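Local coordinates for protein chitooligosaccharide oxidase (Gibberella zeae, PDB 6Y0R) that oxidises the C1 hydroxyl of chitooligosaccharides to the lactone, using a bicovalently bound FAD and reducing oxygen to hydrogen peroxide, at residues 202-216 and 462-476. Sequence-based numbering, arbitrary orientation.
Sequences NSDLFWGIRGAGANF and WGSNVAKLEAVKAKY. With FAD (flavin-adenine dinucleotide), chain B.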
ATOM      1  N   ASN A 202       4.290  17.110 -18.255  1.00 26.93           N
ATOM      2  CA  ASN A 202       3.061  16.270 -18.145  1.00 25.14           C
ATOM      3  C   ASN A 202       2.678  16.198 -16.662  1.00 23.65           C
ATOM      4  O   ASN A 202       2.390  15.065 -16.168  1.00 24.67           O
ATOM      5  CB  ASN A 202       3.276  14.885 -18.746  1.00 27.37           C
ATOM      6  CG  ASN A 202       3.616  14.967 -20.217  1.00 30.54           C
ATOM      7  OD1 ASN A 202       2.926  15.688 -20.959  1.00 29.51           O
ATOM      8  ND2 ASN A 202       4.678  14.302 -20.635  1.00 26.98           N
ATOM      9  N   SER A 203       2.612  17.334 -15.980  1.00 22.66           N
ATOM     10  CA  SER A 203       2.464  17.395 -14.509  1.00 24.22           C
ATOM     11  C   SER A 203       1.094  16.827 -14.103  1.00 23.63           C
ATOM     12  O   SER A 203       0.960  16.432 -12.928  1.00 23.55           O
ATOM     13  CB  SER A 203       2.690  18.764 -13.975  1.00 29.30           C
ATOM     14  OG  SER A 203       1.658  19.634 -14.392  1.00 31.43           O
ATOM     15  N   ASP A 204       0.106  16.825 -15.019  1.00 23.58           N
ATOM     16  CA  ASP A 204      -1.237  16.239 -14.734  1.00 22.23           C
ATOM     17  C   ASP A 204      -1.128  14.707 -14.613  1.00 18.95           C
ATOM     18  O   ASP A 204      -1.709  14.119 -13.675  1.00 21.03           O
ATOM     19  CB  ASP A 204      -2.267  16.694 -15.776  1.00 23.75           C
ATOM     20  CG  ASP A 204      -1.926  16.405 -17.231  1.00 26.45           C
ATOM     21  OD1 ASP A 204      -0.779  16.029 -17.548  1.00 26.13           O
ATOM     22  OD2 ASP A 204      -2.842  16.559 -18.075  1.00 28.88           O
ATOM     23  N   LEU A 205      -0.379  14.069 -15.483  1.00 20.24           N
ATOM     24  CA  LEU A 205      -0.118  12.620 -15.433  1.00 21.24           C
ATOM     25  C   LEU A 205       0.673  12.341 -14.150  1.00 19.99           C
ATOM     26  O   LEU A 205       0.372  11.368 -13.459  1.00 20.06           O
ATOM     27  CB  LEU A 205       0.691  12.156 -16.635  1.00 21.01           C
ATOM     28  CG  LEU A 205       1.045  10.677 -16.703  1.00 21.27           C
ATOM     29  CD1 LEU A 205      -0.190   9.777 -16.749  1.00 20.29           C
ATOM     30  CD2 LEU A 205       1.899  10.415 -17.908  1.00 23.56           C
ATOM     31  N   PHE A 206       1.670  13.166 -13.846  1.00 22.13           N
ATOM     32  CA  PHE A 206       2.528  12.937 -12.658  1.00 20.99           C
ATOM     33  C   PHE A 206       1.697  13.058 -11.375  1.00 20.60           C
ATOM     34  O   PHE A 206       1.922  12.273 -10.420  1.00 21.42           O
ATOM     35  CB  PHE A 206       3.704  13.906 -12.647  1.00 21.34           C
ATOM     36  CG  PHE A 206       4.718  13.584 -11.588  1.00 19.65           C
ATOM     37  CD1 PHE A 206       5.413  12.391 -11.642  1.00 20.91           C
ATOM     38  CD2 PHE A 206       4.958  14.471 -10.560  1.00 20.54           C
ATOM     39  CE1 PHE A 206       6.329  12.086 -10.649  1.00 20.51           C
ATOM     40  CE2 PHE A 206       5.904  14.171  -9.577  1.00 21.66           C
ATOM     41  CZ  PHE A 206       6.600  12.992  -9.650  1.00 19.76           C
ATOM     42  N   TRP A 207       0.786  14.027 -11.325  1.00 19.04           N
ATOM     43  CA  TRP A 207      -0.208  14.163 -10.237  1.00 19.11           C
ATOM     44  C   TRP A 207      -0.998  12.839 -10.124  1.00 18.67           C
ATOM     45  O   TRP A 207      -1.181  12.385  -8.969  1.00 18.48           O
ATOM     46  CB  TRP A 207      -1.103  15.369 -10.490  1.00 19.00           C
ATOM     47  CG  TRP A 207      -2.106  15.628  -9.429  1.00 17.28           C
ATOM     48  CD1 TRP A 207      -1.960  16.339  -8.289  1.00 19.01           C
ATOM     49  CD2 TRP A 207      -3.471  15.181  -9.445  1.00 17.42           C
ATOM     50  NE1 TRP A 207      -3.124  16.363  -7.589  1.00 19.75           N
ATOM     51  CE2 TRP A 207      -4.069  15.656  -8.272  1.00 18.76           C
ATOM     52  CE3 TRP A 207      -4.220  14.447 -10.372  1.00 18.67           C
ATOM     53  CZ2 TRP A 207      -5.406  15.390  -7.965  1.00 20.18           C
ATOM     54  CZ3 TRP A 207      -5.551  14.210 -10.078  1.00 18.36           C
ATOM     55  CH2 TRP A 207      -6.109  14.665  -8.890  1.00 17.65           C
ATOM     56  N   GLY A 208      -1.608  12.348 -11.219  1.00 17.29           N
ATOM     57  CA  GLY A 208      -2.464  11.163 -11.129  1.00 17.40           C
ATOM     58  C   GLY A 208      -1.707   9.942 -10.698  1.00 18.85           C
ATOM     59  O   GLY A 208      -2.301   9.081 -10.002  1.00 17.73           O
ATOM     60  N   ILE A 209      -0.455   9.779 -11.160  1.00 18.43           N
ATOM     61  CA  ILE A 209       0.334   8.547 -10.861  1.00 21.37           C
ATOM     62  C   ILE A 209       0.617   8.506  -9.358  1.00 18.93           C
ATOM     63  O   ILE A 209       0.789   7.400  -8.836  1.00 17.46           O
ATOM     64  CB  ILE A 209       1.590   8.492 -11.752  1.00 27.48           C
ATOM     65  CG1 ILE A 209       1.309   7.629 -12.990  1.00 28.31           C
ATOM     66  CG2 ILE A 209       2.860   8.025 -11.052  1.00 33.66           C
ATOM     67  CD1 ILE A 209       0.310   8.182 -13.874  1.00 36.89           C
ATOM     68  N   ARG A 210       0.700   9.664  -8.724  1.00 15.88           N
ATOM     69  CA  ARG A 210       1.048   9.800  -7.287  1.00 16.73           C
ATOM     70  C   ARG A 210      -0.244   9.624  -6.491  1.00 15.86           C
ATOM     71  O   ARG A 210      -0.696  10.574  -5.859  1.00 16.73           O
ATOM     72  CB  ARG A 210       1.822  11.096  -7.017  1.00 17.39           C
ATOM     73  CG  ARG A 210       3.220  11.100  -7.638  1.00 18.25           C
ATOM     74  CD  ARG A 210       3.994  12.334  -7.211  1.00 21.16           C
ATOM     75  NE  ARG A 210       3.312  13.474  -7.824  1.00 26.50           N
ATOM     76  CZ  ARG A 210       3.384  14.755  -7.426  1.00 27.74           C
ATOM     77  NH1 ARG A 210       2.663  15.672  -8.081  1.00 27.88           N
ATOM     78  NH2 ARG A 210       4.102  15.106  -6.361  1.00 25.06           N
ATOM     79  N   GLY A 211      -0.835   8.426  -6.566  1.00 15.81           N
ATOM     80  CA  GLY A 211      -1.954   8.049  -5.691  1.00 15.32           C
ATOM     81  C   GLY A 211      -3.019   7.269  -6.429  1.00 15.84           C
ATOM     82  O   GLY A 211      -3.809   6.525  -5.756  1.00 15.20           O
ATOM     83  N   ALA A 212      -3.099   7.394  -7.758  1.00 16.12           N
ATOM     84  CA  ALA A 212      -4.101   6.666  -8.579  1.00 15.87           C
ATOM     85  C   ALA A 212      -3.405   6.085  -9.804  1.00 16.96           C
ATOM     86  O   ALA A 212      -3.963   5.996 -10.898  1.00 16.85           O
ATOM     87  CB  ALA A 212      -5.228   7.623  -8.935  1.00 18.02           C
ATOM     88  N   GLY A 213      -2.178   5.612  -9.603  1.00 15.28           N
ATOM     89  CA  GLY A 213      -1.270   5.286 -10.712  1.00 15.19           C
ATOM     90  C   GLY A 213      -1.545   4.000 -11.468  1.00 17.52           C
ATOM     91  O   GLY A 213      -0.705   3.688 -12.335  1.00 21.13           O
ATOM     92  N   ALA A 214      -2.634   3.266 -11.247  1.00 16.21           N
ATOM     93  CA  ALA A 214      -3.020   2.122 -12.103  1.00 18.11           C
ATOM     94  C   ALA A 214      -3.838   2.588 -13.324  1.00 18.72           C
ATOM     95  O   ALA A 214      -4.051   1.770 -14.222  1.00 22.26           O
ATOM     96  CB  ALA A 214      -3.785   1.105 -11.328  1.00 18.93           C
ATOM     97  N   ASN A 215      -4.226   3.855 -13.352  1.00 16.84           N
ATOM     98  CA  ASN A 215      -5.338   4.332 -14.240  1.00 17.49           C
ATOM     99  C   ASN A 215      -4.832   4.798 -15.610  1.00 20.00           C
ATOM    100  O   ASN A 215      -5.698   4.990 -16.482  1.00 20.26           O
ATOM    101  CB  ASN A 215      -6.119   5.474 -13.582  1.00 17.89           C
ATOM    102  CG  ASN A 215      -7.090   4.971 -12.550  1.00 18.49           C
ATOM    103  OD1 ASN A 215      -8.119   4.433 -12.917  1.00 19.17           O
ATOM    104  ND2 ASN A 215      -6.744   5.069 -11.270  1.00 18.31           N
ATOM    105  N   PHE A 216      -3.526   4.998 -15.835  1.00 19.35           N
ATOM    106  CA  PHE A 216      -3.070   5.893 -16.940  1.00 20.48           C
ATOM    107  C   PHE A 216      -2.085   5.186 -17.865  1.00 20.65           C
ATOM    108  O   PHE A 216      -1.496   5.894 -18.703  1.00 22.59           O
ATOM    109  CB  PHE A 216      -2.511   7.193 -16.370  1.00 19.53           C
ATOM    110  CG  PHE A 216      -3.433   7.857 -15.376  1.00 19.81           C
ATOM    111  CD1 PHE A 216      -4.635   8.416 -15.778  1.00 20.22           C
ATOM    112  CD2 PHE A 216      -3.125   7.897 -14.029  1.00 19.02           C
ATOM    113  CE1 PHE A 216      -5.475   9.037 -14.877  1.00 17.96           C
ATOM    114  CE2 PHE A 216      -3.971   8.513 -13.134  1.00 17.96           C
ATOM    115  CZ  PHE A 216      -5.158   9.054 -13.544  1.00 20.30           C
ATOM    116  N   TRP A 462     -10.280   8.171  -3.181  1.00 15.85           N
ATOM    117  CA  TRP A 462      -9.732   9.430  -3.767  1.00 16.40           C
ATOM    118  C   TRP A 462     -10.559  10.668  -3.383  1.00 17.40           C
ATOM    119  O   TRP A 462     -10.104  11.769  -3.707  1.00 17.31           O
ATOM    120  CB  TRP A 462      -9.522   9.287  -5.267  1.00 16.01           C
ATOM    121  CG  TRP A 462      -8.521   8.219  -5.608  1.00 15.69           C
ATOM    122  CD1 TRP A 462      -7.180   8.228  -5.311  1.00 16.54           C
ATOM    123  CD2 TRP A 462      -8.795   6.936  -6.181  1.00 15.45           C
ATOM    124  NE1 TRP A 462      -6.610   7.058  -5.741  1.00 16.72           N
ATOM    125  CE2 TRP A 462      -7.580   6.228  -6.242  1.00 16.55           C
ATOM    126  CE3 TRP A 462      -9.948   6.327  -6.681  1.00 16.01           C
ATOM    127  CZ2 TRP A 462      -7.481   4.970  -6.818  1.00 17.33           C
ATOM    128  CZ3 TRP A 462      -9.864   5.044  -7.185  1.00 16.62           C
ATOM    129  CH2 TRP A 462      -8.645   4.378  -7.251  1.00 17.68           C
ATOM    130  N   GLY A 463     -11.726  10.516  -2.735  1.00 17.46           N
ATOM    131  CA  GLY A 463     -12.474  11.658  -2.183  1.00 19.27           C
ATOM    132  C   GLY A 463     -12.631  12.787  -3.178  1.00 18.33           C
ATOM    133  O   GLY A 463     -13.022  12.578  -4.363  1.00 19.17           O
ATOM    134  N   SER A 464     -12.286  13.995  -2.734  1.00 18.94           N
ATOM    135  CA  SER A 464     -12.465  15.243  -3.491  1.00 20.67           C
ATOM    136  C   SER A 464     -11.551  15.313  -4.718  1.00 20.07           C
ATOM    137  O   SER A 464     -11.728  16.230  -5.538  1.00 20.90           O
ATOM    138  CB  SER A 464     -12.263  16.413  -2.553  1.00 22.90           C
ATOM    139  OG  SER A 464     -10.982  16.357  -1.962  1.00 25.70           O
ATOM    140  N   ASN A 465     -10.603  14.377  -4.895  1.00 17.75           N
ATOM    141  CA  ASN A 465      -9.726  14.332  -6.082  1.00 16.90           C
ATOM    142  C   ASN A 465     -10.383  13.584  -7.247  1.00 16.24           C
ATOM    143  O   ASN A 465      -9.817  13.561  -8.316  1.00 17.10           O
ATOM    144  CB  ASN A 465      -8.373  13.693  -5.730  1.00 17.21           C
ATOM    145  CG  ASN A 465      -7.471  14.656  -4.994  1.00 19.13           C
ATOM    146  OD1 ASN A 465      -7.703  15.874  -5.020  1.00 19.77           O
ATOM    147  ND2 ASN A 465      -6.475  14.114  -4.292  1.00 16.81           N
ATOM    148  N   VAL A 466     -11.542  12.962  -7.056  1.00 16.56           N
ATOM    149  CA  VAL A 466     -12.132  12.131  -8.140  1.00 18.28           C
ATOM    150  C   VAL A 466     -12.355  12.987  -9.410  1.00 17.47           C
ATOM    151  O   VAL A 466     -12.033  12.527 -10.514  1.00 17.57           O
ATOM    152  CB  VAL A 466     -13.404  11.392  -7.676  1.00 18.46           C
ATOM    153  CG1 VAL A 466     -14.149  10.800  -8.858  1.00 20.47           C
ATOM    154  CG2 VAL A 466     -13.099  10.280  -6.685  1.00 18.62           C
ATOM    155  N   ALA A 467     -12.934  14.184  -9.297  1.00 21.00           N
ATOM    156  CA  ALA A 467     -13.281  14.986 -10.482  1.00 21.26           C
ATOM    157  C   ALA A 467     -12.050  15.271 -11.348  1.00 18.40           C
ATOM    158  O   ALA A 467     -12.097  15.034 -12.579  1.00 20.47           O
ATOM    159  CB  ALA A 467     -13.969  16.273 -10.042  1.00 22.16           C
ATOM    160  N   LYS A 468     -10.948  15.712 -10.737  1.00 19.45           N
ATOM    161  CA  LYS A 468      -9.683  15.976 -11.463  1.00 20.16           C
ATOM    162  C   LYS A 468      -9.111  14.669 -12.019  1.00 18.93           C
ATOM    163  O   LYS A 468      -8.649  14.656 -13.162  1.00 18.64           O
ATOM    164  CB  LYS A 468      -8.696  16.734 -10.566  1.00 21.96           C
ATOM    165  CG  LYS A 468      -7.389  17.076 -11.258  1.00 25.49           C
ATOM    166  CD  LYS A 468      -6.533  18.081 -10.534  1.00 31.41           C
ATOM    167  CE  LYS A 468      -5.193  18.277 -11.210  1.00 33.69           C
ATOM    168  NZ  LYS A 468      -4.346  19.164 -10.383  1.00 38.78           N
ATOM    169  N   LEU A 469      -9.174  13.558 -11.263  1.00 17.15           N
ATOM    170  CA  LEU A 469      -8.695  12.252 -11.782  1.00 16.10           C
ATOM    171  C   LEU A 469      -9.494  11.835 -13.025  1.00 16.75           C
ATOM    172  O   LEU A 469      -8.890  11.307 -13.977  1.00 18.29           O
ATOM    173  CB  LEU A 469      -8.792  11.181 -10.689  1.00 17.00           C
ATOM    174  CG  LEU A 469      -7.677  11.222  -9.654  1.00 18.02           C
ATOM    175  CD1 LEU A 469      -8.088  10.436  -8.421  1.00 17.94           C
ATOM    176  CD2 LEU A 469      -6.380  10.696 -10.265  1.00 18.23           C
ATOM    177  N   GLU A 470     -10.802  12.091 -13.058  1.00 18.04           N
ATOM    178  CA  GLU A 470     -11.618  11.736 -14.258  1.00 18.61           C
ATOM    179  C   GLU A 470     -11.171  12.543 -15.477  1.00 17.56           C
ATOM    180  O   GLU A 470     -11.183  11.992 -16.578  1.00 18.52           O
ATOM    181  CB  GLU A 470     -13.098  11.967 -13.967  1.00 20.35           C
ATOM    182  CG  GLU A 470     -13.634  11.023 -12.911  1.00 19.68           C
ATOM    183  CD  GLU A 470     -15.064  11.271 -12.486  1.00 23.73           C
ATOM    184  OE1 GLU A 470     -15.520  12.425 -12.616  1.00 26.62           O
ATOM    185  OE2 GLU A 470     -15.681  10.349 -11.967  1.00 24.19           O
ATOM    186  N   ALA A 471     -10.772  13.785 -15.275  1.00 19.77           N
ATOM    187  CA  ALA A 471     -10.277  14.631 -16.382  1.00 20.31           C
ATOM    188  C   ALA A 471      -8.913  14.116 -16.865  1.00 20.91           C
ATOM    189  O   ALA A 471      -8.665  14.028 -18.096  1.00 21.81           O
ATOM    190  CB  ALA A 471     -10.245  16.057 -15.939  1.00 21.70           C
ATOM    191  N   VAL A 472      -8.033  13.730 -15.923  1.00 18.20           N
ATOM    192  CA  VAL A 472      -6.744  13.125 -16.318  1.00 19.00           C
ATOM    193  C   VAL A 472      -7.008  11.842 -17.086  1.00 17.23           C
ATOM    194  O   VAL A 472      -6.334  11.554 -18.072  1.00 20.01           O
ATOM    195  CB  VAL A 472      -5.826  12.963 -15.087  1.00 18.73           C
ATOM    196  CG1 VAL A 472      -4.500  12.357 -15.479  1.00 21.52           C
ATOM    197  CG2 VAL A 472      -5.605  14.312 -14.415  1.00 21.67           C
ATOM    198  N   LYS A 473      -7.953  11.038 -16.620  1.00 16.96           N
ATOM    199  CA  LYS A 473      -8.290   9.752 -17.231  1.00 17.73           C
ATOM    200  C   LYS A 473      -8.794   9.979 -18.660  1.00 17.77           C
ATOM    201  O   LYS A 473      -8.393   9.244 -19.539  1.00 20.01           O
ATOM    202  CB  LYS A 473      -9.314   9.067 -16.330  1.00 17.35           C
ATOM    203  CG  LYS A 473      -9.768   7.700 -16.779  1.00 17.12           C
ATOM    204  CD  LYS A 473      -8.829   6.598 -16.354  1.00 19.05           C
ATOM    205  CE  LYS A 473      -9.184   5.299 -16.998  1.00 18.26           C
ATOM    206  NZ  LYS A 473      -8.284   4.231 -16.556  1.00 19.06           N
ATOM    207  N   ALA A 474      -9.666  10.959 -18.863  1.00 19.01           N
ATOM    208  CA  ALA A 474     -10.207  11.282 -20.202  1.00 20.27           C
ATOM    209  C   ALA A 474      -9.051  11.652 -21.146  1.00 22.81           C
ATOM    210  O   ALA A 474      -9.118  11.301 -22.325  1.00 24.54           O
ATOM    211  CB  ALA A 474     -11.225  12.393 -20.069  1.00 21.62           C
ATOM    212  N   LYS A 475      -7.992  12.290 -20.640  1.00 22.11           N
ATOM    213  CA  LYS A 475      -6.838  12.731 -21.466  1.00 22.50           C
ATOM    214  C   LYS A 475      -5.926  11.548 -21.802  1.00 23.44           C
ATOM    215  O   LYS A 475      -5.478  11.433 -22.943  1.00 23.93           O
ATOM    216  CB  LYS A 475      -6.015  13.766 -20.717  1.00 22.86           C
ATOM    217  CG  LYS A 475      -4.853  14.335 -21.510  1.00 23.25           C
ATOM    218  CD  LYS A 475      -4.183  15.441 -20.847  1.00 26.59           C
ATOM    219  CE  LYS A 475      -2.939  15.817 -21.625  1.00 26.96           C
ATOM    220  NZ  LYS A 475      -2.163  16.798 -20.866  1.00 28.01           N
ATOM    221  N   TYR A 476      -5.587  10.699 -20.833  1.00 20.50           N
ATOM    222  CA  TYR A 476      -4.552   9.645 -21.022  1.00 21.56           C
ATOM    223  C   TYR A 476      -5.147   8.269 -21.286  1.00 21.96           C
ATOM    224  O   TYR A 476      -4.502   7.480 -21.958  1.00 22.42           O
ATOM    225  CB  TYR A 476      -3.595   9.656 -19.819  1.00 19.74           C
ATOM    226  CG  TYR A 476      -2.757  10.905 -19.754  1.00 20.59           C
ATOM    227  CD1 TYR A 476      -1.708  11.082 -20.641  1.00 22.82           C
ATOM    228  CD2 TYR A 476      -3.006  11.928 -18.858  1.00 21.58           C
ATOM    229  CE1 TYR A 476      -0.924  12.217 -20.605  1.00 24.12           C
ATOM    230  CE2 TYR A 476      -2.202  13.056 -18.779  1.00 22.16           C
ATOM    231  CZ  TYR A 476      -1.186  13.224 -19.704  1.00 22.58           C
ATOM    232  OH  TYR A 476      -0.376  14.326 -19.714  1.00 26.79           O
TER
HETATM  233  PA  FAD B 501       0.084  -5.530  -7.600  1.00 15.29           P
HETATM  234  O1A FAD B 501      -1.008  -6.462  -7.267  1.00 14.49           O
HETATM  235  O2A FAD B 501       1.114  -5.917  -8.585  1.00 15.95           O
HETATM  236  O5B FAD B 501      -0.505  -4.125  -8.064  1.00 15.10           O
HETATM  237  C5B FAD B 501      -1.328  -3.327  -7.212  1.00 15.34           C
HETATM  238  C4B FAD B 501      -2.110  -2.335  -8.054  1.00 15.19           C
HETATM  239  O4B FAD B 501      -1.189  -1.427  -8.710  1.00 14.90           O
HETATM  240  C3B FAD B 501      -2.962  -2.903  -9.207  1.00 15.69           C
HETATM  241  O3B FAD B 501      -4.060  -2.031  -9.508  1.00 16.54           O
HETATM  242  C2B FAD B 501      -1.978  -2.897 -10.369  1.00 15.29           C
HETATM  243  O2B FAD B 501      -2.583  -2.963 -11.663  1.00 16.92           O
HETATM  244  C1B FAD B 501      -1.257  -1.601 -10.121  1.00 15.21           C
HETATM  245  N9A FAD B 501       0.096  -1.545 -10.654  1.00 16.02           N
HETATM  246  C8A FAD B 501       1.168  -2.277 -10.215  1.00 17.98           C
HETATM  247  N7A FAD B 501       2.275  -2.014 -10.899  1.00 16.51           N
HETATM  248  C5A FAD B 501       1.887  -1.063 -11.836  1.00 16.67           C
HETATM  249  C6A FAD B 501       2.594  -0.393 -12.852  1.00 18.16           C
HETATM  250  N6A FAD B 501       3.902  -0.585 -13.041  1.00 16.83           N
HETATM  251  N1A FAD B 501       1.916   0.479 -13.649  1.00 17.47           N
HETATM  252  C2A FAD B 501       0.594   0.618 -13.425  1.00 19.80           C
HETATM  253  N3A FAD B 501      -0.171   0.060 -12.483  1.00 18.07           N
HETATM  254  C4A FAD B 501       0.537  -0.786 -11.711  1.00 17.24           C
HETATM  255  N1  FAD B 501       1.077  -1.281   2.247  1.00 15.81           N
HETATM  256  C2  FAD B 501       1.597  -0.247   2.926  1.00 16.63           C
HETATM  257  O2  FAD B 501       1.315   0.962   2.595  1.00 15.60           O
HETATM  258  N3  FAD B 501       2.464  -0.484   3.954  1.00 16.96           N
HETATM  259  C4  FAD B 501       2.844  -1.753   4.360  1.00 18.66           C
HETATM  260  O4  FAD B 501       3.649  -1.901   5.295  1.00 19.77           O
HETATM  261  C4X FAD B 501       2.318  -2.861   3.653  1.00 19.26           C
HETATM  262  N5  FAD B 501       2.708  -4.095   3.980  1.00 20.21           N
HETATM  263  C5X FAD B 501       2.281  -5.135   3.184  1.00 18.99           C
HETATM  264  C6  FAD B 501       2.739  -6.451   3.460  1.00 18.63           C
HETATM  265  C7  FAD B 501       2.315  -7.526   2.697  1.00 17.73           C
HETATM  266  C7M FAD B 501       2.785  -8.932   3.014  1.00 18.86           C
HETATM  267  C8  FAD B 501       1.439  -7.298   1.557  1.00 16.24           C
HETATM  268  C8M FAD B 501       1.026  -8.398   0.600  1.00 17.24           C
HETATM  269  C9  FAD B 501       0.962  -5.990   1.328  1.00 18.27           C
HETATM  270  C9A FAD B 501       1.364  -4.911   2.126  1.00 17.85           C
HETATM  271  N10 FAD B 501       0.914  -3.607   1.854  1.00 17.13           N
HETATM  272  C10 FAD B 501       1.405  -2.523   2.590  1.00 17.39           C
HETATM  273  C1' FAD B 501      -0.055  -3.330   0.789  1.00 16.50           C
HETATM  274  C2' FAD B 501       0.648  -2.966  -0.521  1.00 16.12           C
HETATM  275  O2' FAD B 501       1.143  -1.627  -0.473  1.00 14.90           O
HETATM  276  C3' FAD B 501      -0.353  -3.113  -1.638  1.00 17.02           C
HETATM  277  O3' FAD B 501      -0.764  -4.499  -1.624  1.00 15.69           O
HETATM  278  C4' FAD B 501       0.282  -2.715  -2.972  1.00 18.13           C
HETATM  279  O4' FAD B 501      -0.705  -2.241  -3.906  1.00 19.36           O
HETATM  280  C5' FAD B 501       1.013  -3.896  -3.544  1.00 15.21           C
HETATM  281  O5' FAD B 501       1.788  -3.515  -4.696  1.00 15.69           O
HETATM  282  P   FAD B 501       2.232  -4.669  -5.687  1.00 14.90           P
HETATM  283  O1P FAD B 501       3.025  -4.062  -6.784  1.00 15.18           O
HETATM  284  O2P FAD B 501       2.826  -5.822  -4.965  1.00 15.29           O
HETATM  285  O3P FAD B 501       0.787  -5.205  -6.187  1.00 15.28           O
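Asp204 OD1 takes two donors from the same face of its carboxylate, Tyr476 OH at 2.8 Å on the syn side and Leu205 N from above the plane. Asp204 OD2 forms a salt bridge with Lys475 NZ (2.9 Å). A chi1 of 56° tucks the carboxylate between its own backbone N and carbonyl carbon, which lets OD1 meet the next amide while facing Tyr476. Leu205 CB lies over the phenol ring, a CH-pi contact.

One turn on in helix 203-212, Trp207 offers a ring face to the extended chain of Lys468: CD sits over the six-membered ring, and Lys468 NZ makes a cation-pi contact 4.0 Å from the Trp207 five-membered ring centroid. Indole NE1 itself bonds Ser392 O. Leu469 CD2 lies between Trp207 CZ3 and Ala212 CB, 3.5 Å from the latter, while Val472 CG1 meets Phe216 CE1 (3.5 Å).

Trp462 NE1 gives Gly211 O a nearly straight bond (2.9 Å, 175°), and Lys473 NZ reaches Asn215 O in the carbonyl plane, on a lone pair (2.7 Å), while also pairing with Asp477. These two bonds flank Gly213 and Ala214, which touch the FAD adenine. Side-chain donors from the berberine-like C-terminal region thus hold the backbone just before and at the end of the Ala212-Asn215 turn, probably helping to keep the adenine-contacting residues in place.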